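Local coordinates for protein uncharacterized hth-type transcriptional regulator YYBR (Bacillus subtilis, PDB 4A5N) that acts as a redox-sensing transcriptional regulator of the MarR/DUF24 type and probably binds DNA through its helix-turn-helix domain, at residues 55-58 against 59-63. The protein carries 1 engineered substitution. Residues are numbered along the deposited sequence; the frame is centred on the assembly and turned at random.
Sequences RMLT and LQLRE
Leu57 and Leu61, one helical turn apart, run alongside each other in the same direction, with Leu57 CG 3.8 Å from Leu61 CD1. The two reach each other from different rotamers: CG of Leu57 is anti to the backbone N (chi1 179°), whereas that of Leu61 sits beside its own N (chi1 -72°). Leu61 CG also sits against the outer end of a carbonyl of the preceding turn, 3.3 Å from Leu57 O. Met56 and Gln60 form a second such pair. A bend at chi2 in each side chain brings Met56 SD to 3.7 Å from Gln60 NE2, while Gln60 CG rests 3.3 Å from Met56 O. On the outer surface the contact is thin: Thr58 offers its methyl to Arg62, CG2 meeting CD at 4.4 Å and standing at the edge of the guanidinium, near its plane.

The backbone ladder of an alpha helix sets this i to i+4 spacing. Gln60 N to Met56 O is 2.9 Å and nearly straight at the hydrogen (170°); the amides of Leu59, Leu61 and Arg62 make the corresponding, less straight bonds to the carbonyls of Arg55, Leu57 and Thr58. Thr58 turns OG1 back along the helix to the carbonyl of Gln54, and Thr53 OG1 accepts from the amide of Met56 at the helix start.

Helices 42-48 and 54-66 fit the two helices of the HxlR-type helix-turn-helix, the second probably the DNA-recognition helix. Its leucine face closes against Phe42 and Phe45 of helix 42-48 and Leu31 of helix 28-35, Met56 and Gln60 touch Trp27, and Glu63 forms a salt bridge with Lys28; beyond the helix the chain continues into the antiparallel strands 70-75 and 81-86, consistent with the wing.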
# COMPACT_ATOMS: atom_id res chain seq x y z
N ARG B 55 -15.08 14.94 7.56
CA ARG B 55 -14.45 14.32 8.76
C ARG B 55 -13.35 13.30 8.42
O ARG B 55 -12.30 13.27 9.06
CB ARG B 55 -15.48 13.63 9.68
CG ARG B 55 -15.03 13.59 11.14
CD ARG B 55 -16.07 12.96 12.09
NE ARG B 55 -16.98 13.92 12.74
CZ ARG B 55 -16.65 14.76 13.73
NH1 ARG B 55 -15.41 14.85 14.21
NH2 ARG B 55 -17.59 15.56 14.24
N MET B 56 -13.60 12.47 7.42
CA MET B 56 -12.62 11.49 6.97
C MET B 56 -11.39 12.18 6.35
O MET B 56 -10.28 11.79 6.63
CB MET B 56 -13.25 10.52 5.96
CG MET B 56 -12.27 9.47 5.43
SD MET B 56 -11.64 8.42 6.75
CE MET B 56 -13.01 7.28 6.94
N LEU B 57 -11.59 13.22 5.54
CA LEU B 57 -10.43 13.97 5.01
C LEU B 57 -9.58 14.55 6.15
O LEU B 57 -8.31 14.47 6.12
CB LEU B 57 -10.93 15.07 4.06
CG LEU B 57 -9.85 15.97 3.43
CD1 LEU B 57 -8.88 15.10 2.62
CD2 LEU B 57 -10.42 17.09 2.56
N THR B 58 -10.24 15.15 7.15
CA THR B 58 -9.52 15.73 8.27
C THR B 58 -8.72 14.65 9.00
O THR B 58 -7.60 14.87 9.37
CB THR B 58 -10.47 16.42 9.29
OG1 THR B 58 -11.13 17.50 8.66
CG2 THR B 58 -9.69 16.96 10.52
N LEU B 59 -9.32 13.48 9.22
CA LEU B 59 -8.68 12.37 9.94
C LEU B 59 -7.49 11.83 9.17
O LEU B 59 -6.41 11.66 9.75
CB LEU B 59 -9.69 11.25 10.21
CG LEU B 59 -9.33 9.95 10.96
CD1 LEU B 59 -8.41 10.22 12.16
CD2 LEU B 59 -10.63 9.28 11.41
N GLN B 60 -7.68 11.61 7.86
CA GLN B 60 -6.57 11.12 7.03
C GLN B 60 -5.40 12.10 7.03
O GLN B 60 -4.22 11.70 7.12
CB GLN B 60 -7.01 10.84 5.57
CG GLN B 60 -8.04 9.73 5.40
CD GLN B 60 -7.50 8.37 5.79
OE1 GLN B 60 -6.58 7.84 5.17
NE2 GLN B 60 -8.04 7.82 6.86
N LEU B 61 -5.72 13.39 6.93
CA LEU B 61 -4.66 14.41 6.93
C LEU B 61 -3.96 14.51 8.30
O LEU B 61 -2.77 14.73 8.36
CB LEU B 61 -5.20 15.78 6.47
CG LEU B 61 -5.55 15.95 4.98
CD1 LEU B 61 -6.46 17.17 4.75
CD2 LEU B 61 -4.29 16.03 4.11
N ARG B 62 -4.71 14.35 9.39
CA ARG B 62 -4.15 14.38 10.76
C ARG B 62 -3.18 13.21 10.96
O ARG B 62 -2.11 13.37 11.57
CB ARG B 62 -5.26 14.33 11.85
CG ARG B 62 -5.84 15.69 12.23
CD ARG B 62 -6.78 15.57 13.44
NE ARG B 62 -7.06 16.87 14.07
CZ ARG B 62 -6.71 17.23 15.31
NH1 ARG B 62 -6.08 16.39 16.14
NH2 ARG B 62 -7.02 18.45 15.75
N GLU B 63 -3.53 12.05 10.43
CA GLU B 63 -2.65 10.89 10.55
C GLU B 63 -1.37 11.06 9.75
O GLU B 63 -0.30 10.77 10.25
CB GLU B 63 -3.34 9.61 10.10
CG GLU B 63 -4.59 9.30 10.90
CD GLU B 63 -5.13 7.94 10.59
OE1 GLU B 63 -4.60 7.30 9.67
OE2 GLU B 63 -6.11 7.52 11.28